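Lmo0135 protein (Listeria monocytogenes EGD-e, PDB 5ISU) probably serves as the extracellular substrate-binding protein of an ABC transporter, possibly for peptides. Local coordinates at residues K15-G23 against M491-T501; E228-P236 against V471-G479. All coordinates share one frame; numbering follows the deposited sequence. Where two conformers were deposited one is given.

Interaction 1 of 2, residues K15-G23 against M491-T501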
loop_
_atom_site.group_PDB
_atom_site.type_symbol
_atom_site.label_atom_id
_atom_site.label_comp_id
_atom_site.label_asym_id
_atom_site.label_seq_id
_atom_site.Cartn_x
_atom_site.Cartn_y
_atom_site.Cartn_z
ATOM N N LYS A 15 -32.535 -3.526 17.242
ATOM C CA LYS A 15 -31.615 -2.872 16.249
ATOM C C LYS A 15 -30.223 -2.615 16.870
ATOM O O LYS A 15 -29.722 -1.488 16.872
ATOM C CB LYS A 15 -32.257 -1.568 15.736
ATOM C CG LYS A 15 -31.552 -0.856 14.594
ATOM C CD LYS A 15 -31.476 -1.729 13.364
ATOM C CE LYS A 15 -30.873 -0.966 12.203
ATOM N NZ LYS A 15 -30.777 -1.826 10.993
ATOM N N ASP A 16 -29.614 -3.675 17.408
ATOM C CA ASP A 16 -28.278 -3.589 18.038
ATOM C C ASP A 16 -27.658 -4.972 18.165
ATOM O O ASP A 16 -28.362 -5.973 18.364
ATOM C CB ASP A 16 -28.345 -2.957 19.446
ATOM C CG ASP A 16 -26.945 -2.792 20.105
ATOM O OD1 ASP A 16 -26.039 -2.179 19.480
ATOM O OD2 ASP A 16 -26.765 -3.250 21.259
ATOM N N GLY A 17 -26.332 -5.009 18.065
ATOM C CA GLY A 17 -25.583 -6.240 18.184
ATOM C C GLY A 17 -25.562 -6.979 16.873
ATOM O O GLY A 17 -25.943 -6.443 15.830
ATOM N N GLY A 18 -25.150 -8.231 16.941
ATOM C CA GLY A 18 -25.022 -9.050 15.773
ATOM C C GLY A 18 -23.553 -9.311 15.542
ATOM O O GLY A 18 -22.686 -8.652 16.121
ATOM N N SER A 19 -23.287 -10.276 14.670
ATOM C CA SER A 19 -21.956 -10.701 14.363
ATOM C C SER A 19 -21.646 -10.407 12.906
ATOM O O SER A 19 -22.544 -10.310 12.082
ATOM C CB SER A 19 -21.846 -12.212 14.588
ATOM O OG SER A 19 -22.263 -12.598 15.884
ATOM N N LEU A 20 -20.359 -10.264 12.610
ATOM C CA LEU A 20 -19.869 -10.072 11.247
ATOM C C LEU A 20 -18.693 -11.011 11.076
ATOM O O LEU A 20 -17.801 -11.046 11.919
ATOM C CB LEU A 20 -19.394 -8.646 10.995
ATOM C CG LEU A 20 -18.837 -8.356 9.588
ATOM C CD1 LEU A 20 -19.931 -8.423 8.544
ATOM C CD2 LEU A 20 -18.187 -6.987 9.543
ATOM N N ILE A 21 -18.713 -11.771 9.986
ATOM C CA ILE A 21 -17.663 -12.720 9.650
ATOM C C ILE A 21 -16.972 -12.169 8.419
ATOM O O ILE A 21 -17.628 -11.936 7.405
ATOM C CB ILE A 21 -18.251 -14.088 9.280
ATOM C CG1 ILE A 21 -19.174 -14.594 10.382
ATOM C CG2 ILE A 21 -17.137 -15.088 9.041
ATOM C CD1 ILE A 21 -18.440 -14.995 11.633
ATOM N N ILE A 22 -15.660 -11.956 8.508
ATOM C CA ILE A 22 -14.885 -11.405 7.395
ATOM C C ILE A 22 -13.899 -12.436 6.872
ATOM O O ILE A 22 -13.145 -13.030 7.635
ATOM C CB ILE A 22 -14.111 -10.161 7.837
ATOM C CG1 ILE A 22 -15.028 -9.203 8.600
ATOM C CG2 ILE A 22 -13.440 -9.488 6.631
ATOM C CD1 ILE A 22 -14.339 -7.928 9.035
ATOM N N GLY A 23 -13.897 -12.635 5.564
ATOM C CA GLY A 23 -13.025 -13.642 4.951
ATOM C C GLY A 23 -11.671 -13.057 4.610
ATOM O O GLY A 23 -11.601 -11.991 4.008
ATOM N N MET A 491 -9.737 -3.197 3.704
ATOM C CA MET A 491 -11.167 -3.255 3.334
ATOM C C MET A 491 -11.875 -2.021 3.819
ATOM O O MET A 491 -12.322 -1.233 3.010
ATOM C CB MET A 491 -11.900 -4.516 3.802
ATOM C CG MET A 491 -11.289 -5.807 3.312
ATOM S SD MET A 491 -12.243 -7.194 3.942
ATOM C CE MET A 491 -11.203 -8.558 3.462
ATOM N N PHE A 492 -11.990 -1.851 5.129
ATOM C CA PHE A 492 -12.646 -0.674 5.672
ATOM C C PHE A 492 -11.749 0.046 6.657
ATOM O O PHE A 492 -10.820 -0.551 7.238
ATOM C CB PHE A 492 -13.949 -1.029 6.371
ATOM C CG PHE A 492 -15.064 -1.418 5.444
ATOM C CD1 PHE A 492 -15.756 -0.449 4.738
ATOM C CD2 PHE A 492 -15.471 -2.730 5.336
ATOM C CE1 PHE A 492 -16.807 -0.781 3.904
ATOM C CE2 PHE A 492 -16.528 -3.071 4.513
ATOM C CZ PHE A 492 -17.190 -2.094 3.786
ATOM N N ARG A 493 -12.067 1.325 6.850
ATOM C CA ARG A 493 -11.340 2.205 7.745
ATOM C C ARG A 493 -11.775 1.931 9.153
ATOM O O ARG A 493 -10.928 1.808 10.060
ATOM C CB ARG A 493 -11.648 3.663 7.393
ATOM C CG ARG A 493 -10.908 4.742 8.197
ATOM C CD ARG A 493 -11.423 6.143 7.843
ATOM N NE ARG A 493 -12.878 6.205 8.011
ATOM C CZ ARG A 493 -13.519 6.384 9.162
ATOM N NH1 ARG A 493 -12.863 6.578 10.285
ATOM N NH2 ARG A 493 -14.838 6.356 9.186
ATOM N N ASP A 494 -13.093 1.798 9.332
ATOM C CA ASP A 494 -13.659 1.622 10.644
ATOM C C ASP A 494 -14.931 0.754 10.605
ATOM O O ASP A 494 -16.012 1.205 10.218
ATOM C CB ASP A 494 -13.963 3.005 11.235
ATOM C CG ASP A 494 -14.335 2.958 12.721
ATOM O OD1 ASP A 494 -14.573 1.862 13.273
ATOM O OD2 ASP A 494 -14.386 4.039 13.350
ATOM N N LEU A 495 -14.774 -0.481 11.064
ATOM C CA LEU A 495 -15.844 -1.463 11.098
ATOM C C LEU A 495 -16.950 -1.176 12.121
ATOM O O LEU A 495 -17.995 -1.815 12.065
ATOM C CB LEU A 495 -15.247 -2.851 11.384
ATOM C CG LEU A 495 -14.332 -3.477 10.324
ATOM C CD1 LEU A 495 -13.588 -4.683 10.867
ATOM C CD2 LEU A 495 -15.153 -3.878 9.118
ATOM N N SER A 496 -16.707 -0.251 13.060
ATOM C CA SER A 496 -17.695 0.093 14.090
ATOM C C SER A 496 -18.909 0.807 13.505
ATOM O O SER A 496 -19.946 0.907 14.181
ATOM C CB SER A 496 -17.076 0.982 15.186
ATOM O OG SER A 496 -16.726 2.255 14.674
ATOM N N LYS A 497 -18.772 1.318 12.271
ATOM C CA LYS A 497 -19.879 1.965 11.552
ATOM C C LYS A 497 -20.822 0.980 10.832
ATOM O O LYS A 497 -21.938 1.368 10.435
ATOM C CB LYS A 497 -19.355 2.993 10.548
ATOM C CG LYS A 497 -18.409 4.041 11.148
ATOM C CD LYS A 497 -18.954 4.701 12.408
ATOM C CE LYS A 497 -17.928 5.662 12.996
ATOM N NZ LYS A 497 -18.381 6.169 14.316
ATOM N N LEU A 498 -20.401 -0.272 10.647
ATOM C CA LEU A 498 -21.284 -1.260 9.978
ATOM C C LEU A 498 -22.380 -1.690 10.938
ATOM O O LEU A 498 -22.192 -1.661 12.150
ATOM C CB LEU A 498 -20.506 -2.488 9.488
ATOM C CG LEU A 498 -19.426 -2.247 8.425
ATOM C CD1 LEU A 498 -18.735 -3.555 8.081
ATOM C CD2 LEU A 498 -20.010 -1.610 7.173
ATOM N N TYR A 499 -23.537 -2.072 10.408
ATOM C CA TYR A 499 -24.640 -2.498 11.270
ATOM C C TYR A 499 -25.473 -3.548 10.588
ATOM O O TYR A 499 -25.579 -3.557 9.366
ATOM C CB TYR A 499 -25.498 -1.297 11.711
ATOM C CG TYR A 499 -26.087 -0.468 10.580
ATOM C CD1 TYR A 499 -27.286 -0.843 9.964
ATOM C CD2 TYR A 499 -25.472 0.709 10.147
ATOM C CE1 TYR A 499 -27.827 -0.090 8.926
ATOM C CE2 TYR A 499 -26.013 1.471 9.116
ATOM C CZ TYR A 499 -27.191 1.064 8.517
ATOM O OH TYR A 499 -27.733 1.803 7.505
ATOM N N LEU A 500 -26.061 -4.439 11.379
ATOM C CA LEU A 500 -26.880 -5.525 10.838
ATOM C C LEU A 500 -28.347 -5.168 10.901
ATOM O O LEU A 500 -28.857 -4.839 11.966
ATOM C CB LEU A 500 -26.650 -6.811 11.635
ATOM C CG LEU A 500 -27.432 -8.055 11.215
ATOM C CD1 LEU A 500 -27.101 -8.468 9.792
ATOM C CD2 LEU A 500 -27.135 -9.193 12.175
ATOM N N THR A 501 -29.012 -5.239 9.752
ATOM C CA THR A 501 -30.448 -5.005 9.628
ATOM C C THR A 501 -31.134 -6.374 9.563
ATOM O O THR A 501 -31.230 -6.975 8.490
ATOM C CB THR A 501 -30.768 -4.221 8.335
ATOM O OG1 THR A 501 -30.075 -2.972 8.349
ATOM C CG2 THR A 501 -32.268 -3.973 8.190
#

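Interaction 2 of 2, residues E228-P236 against V471-G479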
loop_
_atom_site.group_PDB
_atom_site.type_symbol
_atom_site.label_atom_id
_atom_site.label_comp_id
_atom_site.label_asym_id
_atom_site.label_seq_id
_atom_site.Cartn_x
_atom_site.Cartn_y
_atom_site.Cartn_z
ATOM N N GLU A 228 -22.009 -18.056 5.512
ATOM C CA GLU A 228 -20.961 -18.487 6.462
ATOM C C GLU A 228 -19.837 -17.433 6.545
ATOM O O GLU A 228 -19.024 -17.458 7.468
ATOM C CB GLU A 228 -20.432 -19.859 6.062
ATOM C CG GLU A 228 -21.528 -20.932 6.155
ATOM C CD GLU A 228 -21.218 -22.227 5.423
ATOM O OE1 GLU A 228 -20.168 -22.303 4.763
ATOM O OE2 GLU A 228 -22.055 -23.166 5.490
ATOM N N ILE A 229 -19.786 -16.560 5.533
ATOM C CA ILE A 229 -18.907 -15.400 5.482
ATOM C C ILE A 229 -19.838 -14.264 5.061
ATOM O O ILE A 229 -20.726 -14.463 4.219
ATOM C CB ILE A 229 -17.751 -15.549 4.473
ATOM C CG1 ILE A 229 -16.786 -16.639 4.948
ATOM C CG2 ILE A 229 -16.975 -14.243 4.337
ATOM C CD1 ILE A 229 -15.627 -16.881 4.010
ATOM N N ASN A 230 -19.637 -13.089 5.654
ATOM C CA ASN A 230 -20.468 -11.911 5.379
ATOM C C ASN A 230 -19.780 -10.822 4.550
ATOM O O ASN A 230 -20.461 -9.992 3.954
ATOM C CB ASN A 230 -20.863 -11.266 6.701
ATOM C CG ASN A 230 -21.639 -12.196 7.604
ATOM O OD1 ASN A 230 -21.192 -12.506 8.709
ATOM N ND2 ASN A 230 -22.782 -12.677 7.127
ATOM N N LEU A 231 -18.445 -10.832 4.530
ATOM C CA LEU A 231 -17.654 -9.795 3.877
ATOM C C LEU A 231 -16.286 -10.313 3.461
ATOM O O LEU A 231 -15.641 -11.025 4.207
ATOM C CB LEU A 231 -17.439 -8.604 4.856
ATOM C CG LEU A 231 -16.355 -7.556 4.477
ATOM C CD1 LEU A 231 -16.673 -6.874 3.156
ATOM C CD2 LEU A 231 -16.165 -6.515 5.579
ATOM N N LYS A 232 -15.867 -9.969 2.256
ATOM C CA LYS A 232 -14.554 -10.371 1.762
ATOM C C LYS A 232 -14.215 -9.637 0.482
ATOM O O LYS A 232 -15.084 -9.057 -0.179
ATOM C CB LYS A 232 -14.525 -11.878 1.440
ATOM C CG LYS A 232 -15.448 -12.258 0.278
ATOM C CD LYS A 232 -15.651 -13.754 0.114
ATOM C CE LYS A 232 -14.378 -14.481 -0.257
ATOM N NZ LYS A 232 -13.821 -14.067 -1.574
ATOM N N SER A 233 -12.947 -9.727 0.125
ATOM C CA SER A 233 -12.431 -9.223 -1.130
ATOM C C SER A 233 -12.738 -10.244 -2.235
ATOM O O SER A 233 -12.702 -11.451 -2.003
ATOM C CB SER A 233 -10.930 -9.035 -1.024
ATOM O OG SER A 233 -10.644 -8.102 0.011
ATOM N N ILE A 234 -13.015 -9.734 -3.432
ATOM C CA ILE A 234 -13.356 -10.528 -4.596
ATOM C C ILE A 234 -12.378 -10.209 -5.726
ATOM O O ILE A 234 -11.966 -9.069 -5.884
ATOM C CB ILE A 234 -14.787 -10.165 -5.095
ATOM C CG1 ILE A 234 -15.811 -10.265 -3.966
ATOM C CG2 ILE A 234 -15.215 -11.037 -6.269
ATOM C CD1 ILE A 234 -15.868 -11.615 -3.279
ATOM N N GLN A 235 -11.995 -11.220 -6.502
ATOM C CA GLN A 235 -11.144 -11.001 -7.659
ATOM C C GLN A 235 -12.066 -10.559 -8.798
ATOM O O GLN A 235 -13.234 -10.982 -8.855
ATOM C CB GLN A 235 -10.376 -12.267 -8.016
ATOM C CG GLN A 235 -9.532 -12.774 -6.863
ATOM C CD GLN A 235 -8.608 -11.694 -6.335
ATOM O OE1 GLN A 235 -8.795 -11.190 -5.224
ATOM N NE2 GLN A 235 -7.674 -11.258 -7.169
ATOM N N PRO A 236 -11.579 -9.669 -9.682
ATOM C CA PRO A 236 -12.399 -9.179 -10.794
ATOM C C PRO A 236 -13.153 -10.265 -11.586
ATOM O O PRO A 236 -14.340 -10.094 -11.888
ATOM C CB PRO A 236 -11.373 -8.487 -11.683
ATOM C CG PRO A 236 -10.353 -7.972 -10.729
ATOM C CD PRO A 236 -10.300 -8.941 -9.586
ATOM N N VAL A 471 -12.041 -4.822 -4.957
ATOM C CA VAL A 471 -13.485 -5.120 -4.927
ATOM C C VAL A 471 -13.853 -5.902 -3.675
ATOM O O VAL A 471 -13.153 -6.855 -3.309
ATOM C CB VAL A 471 -13.908 -5.965 -6.150
ATOM C CG1 VAL A 471 -15.413 -6.157 -6.179
ATOM C CG2 VAL A 471 -13.457 -5.303 -7.443
ATOM N N LEU A 472 -14.939 -5.484 -3.028
ATOM C CA LEU A 472 -15.480 -6.162 -1.861
ATOM C C LEU A 472 -16.904 -6.610 -2.129
ATOM O O LEU A 472 -17.652 -5.963 -2.872
ATOM C CB LEU A 472 -15.605 -5.220 -0.673
ATOM C CG LEU A 472 -14.349 -4.606 -0.103
ATOM C CD1 LEU A 472 -14.762 -3.552 0.908
ATOM C CD2 LEU A 472 -13.444 -5.674 0.500
ATOM N N ALA A 473 -17.289 -7.674 -1.439
ATOM C CA ALA A 473 -18.644 -8.159 -1.457
ATOM C C ALA A 473 -19.080 -8.124 0.006
ATOM O O ALA A 473 -18.396 -8.680 0.872
ATOM C CB ALA A 473 -18.713 -9.565 -2.018
ATOM N N LEU A 474 -20.193 -7.442 0.269
ATOM C CA LEU A 474 -20.749 -7.295 1.616
ATOM C C LEU A 474 -22.198 -7.779 1.641
ATOM O O LEU A 474 -23.025 -7.242 0.922
ATOM C CB LEU A 474 -20.728 -5.820 2.048
ATOM C CG LEU A 474 -21.401 -5.510 3.394
ATOM C CD1 LEU A 474 -20.675 -6.277 4.482
ATOM C CD2 LEU A 474 -21.446 -4.021 3.752
ATOM N N ASP A 475 -22.491 -8.752 2.504
ATOM C CA ASP A 475 -23.844 -9.307 2.685
ATOM C C ASP A 475 -24.855 -8.128 2.767
ATOM O O ASP A 475 -24.694 -7.192 3.586
ATOM C CB ASP A 475 -23.834 -10.221 3.924
ATOM C CG ASP A 475 -25.201 -10.790 4.294
ATOM O OD1 ASP A 475 -26.263 -10.293 3.841
ATOM O OD2 ASP A 475 -25.210 -11.731 5.123
ATOM N N SER A 476 -25.867 -8.180 1.893
ATOM C CA SER A 476 -26.878 -7.116 1.770
ATOM C C SER A 476 -27.640 -6.774 3.028
ATOM O O SER A 476 -28.216 -5.708 3.098
ATOM C CB SER A 476 -27.858 -7.389 0.615
ATOM O OG SER A 476 -27.214 -7.134 -0.621
ATOM N N ARG A 477 -27.631 -7.652 4.019
ATOM C CA ARG A 477 -28.277 -7.362 5.296
ATOM C C ARG A 477 -27.485 -6.320 6.134
ATOM O O ARG A 477 -27.995 -5.833 7.147
ATOM C CB ARG A 477 -28.417 -8.640 6.125
ATOM C CG ARG A 477 -29.164 -9.791 5.451
ATOM C CD ARG A 477 -29.226 -11.008 6.360
ATOM N NE ARG A 477 -27.903 -11.367 6.867
ATOM C CZ ARG A 477 -27.659 -12.285 7.802
ATOM N NH1 ARG A 477 -28.650 -12.989 8.347
ATOM N NH2 ARG A 477 -26.402 -12.500 8.196
ATOM N N TYR A 478 -26.259 -5.977 5.718
ATOM C CA TYR A 478 -25.425 -5.032 6.471
ATOM C C TYR A 478 -25.405 -3.633 5.855
ATOM O O TYR A 478 -25.182 -3.475 4.660
ATOM C CB TYR A 478 -23.976 -5.553 6.592
ATOM C CG TYR A 478 -23.838 -6.801 7.435
ATOM C CD1 TYR A 478 -24.091 -8.049 6.897
ATOM C CD2 TYR A 478 -23.443 -6.730 8.775
ATOM C CE1 TYR A 478 -23.975 -9.199 7.661
ATOM C CE2 TYR A 478 -23.307 -7.873 9.549
ATOM C CZ TYR A 478 -23.578 -9.115 8.984
ATOM O OH TYR A 478 -23.480 -10.270 9.729
ATOM N N GLY A 479 -25.640 -2.618 6.676
ATOM C CA GLY A 479 -25.598 -1.243 6.211
ATOM C C GLY A 479 -24.378 -0.534 6.773
ATOM O O GLY A 479 -23.575 -1.128 7.516
HETATM O O HOH W 1 -10.291 -6.906 -5.080
#

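Interaction 1 of 2, residues K15-G23 against M491-T501
Lys-15 meets Thr-501 where the two ends of the modelled chain come together, in a periplasmic-binding-protein type fold whose first strand, 19-24, borders a four-stranded mixed sheet. The lysine chain leaves with CG anti to the backbone N (chi1 -173°) and bends at chi2, which carries NZ to 3.0 Å from Thr-501 OG1, with the Tyr-499 ring also near; the residue is poorly ordered, however. Gly-18 follows, its CA 4.2 Å from Leu-500 CD2. From here the strand alternates. Ser-19 points away, whereas Leu-20 and Ile-22 point toward the C-terminal tail and enter the apolar layer between it and the strand. Leu-20 uses CD2, 3.8 Å from Leu-498 CD1. Ile-22 splits its work: CD1 meets Leu-495 CD1 tip to tip at 3.8 Å, while CG2 lies 3.7 Å from Met-491 SD as the two side chains run antiparallel alongside one another. The 3-10 turn 495-497 is entered through an overlapping Asx turn, in which Asp-494 OD1 takes both Ser-496 N and OG from one face of the carboxylate. At Gly-23 the extended methionine ends the contact, its CE 3.5 Å from the Gly-23 O.

Interaction 2 of 2, residues E228-P236 against V471-G479
Asn-230 and Asp-475 owe their meeting to different first torsions: CG of Asn-230 stands beside its backbone N and anti to the carbonyl carbon (chi1 -59°), whereas CG of Asp-475 is anti to its own N (chi1 176°). The two side chains therefore run alongside each other in the same direction, and Asn-230 ND2 donates to the anti side of Asp-475 OD2 at 3.3 Å. This bond is bent, while the backbone bond beside it, Asp-475 N to Asn-230 O, is short and nearly straight (2.8 Å, 173°). The carboxylate has further work: OD1 accepts Arg-477 N in an Asx turn, and OD2 forms a weakly bonded salt bridge with Arg-477 NE. Tyr-478 crosses the amide obliquely, yet its hydroxyl bonds to Ser-19 O, as Asn-230 OD1 does to Ile-21 N, so both polar ends are tied to the first strand.

From there the backbone pairing continues. Lys-232 and Ala-473 form the hydrogen-bonded pair, flanked by the non-hydrogen-bonded pairs Leu-231 with Leu-474 and Ser-233 with Leu-472. Ile-234 N then donates to Val-471 O at 2.9 Å, and water 1 bridges Ile-234 O to Val-471 N. On the Ala-473 face, Ile-234 CG1 packs 3.6 Å from Ala-473 CB, next to helix 217-225. On the other face Leu-231 CB lies 4.0 Å from Leu-474 CD1, and Phe-492 and Met-491 cover that side. Strand 231-233 thus pairs antiparallel with the long strand 462-475 of a mixed sheet, which runs into a type I turn at Asp-475 to Tyr-478, within a fold of the periplasmic-binding-protein class.

Overall arrangement
Interactions 1 and 2 show how an N-terminal strand can join two parts of a binding protein: strand 19-23 links the C-terminal tail of interaction 1 to the strand pair of interaction 2. Their centres lie about 11 Å apart, on the same side of the chain's centre, and the connection is direct: Gly-23 N is 2.7 Å from Leu-231 O, a probable hydrogen bond, while Leu-20 CD1 packs 3.5 Å from Asn-230 CB. Strands 478-479 and 499-500 pair in a small antiparallel sheet, a second connection. Along the chain, both segments of interaction 2 fall between those of interaction 1. Both contacts read as structural packing.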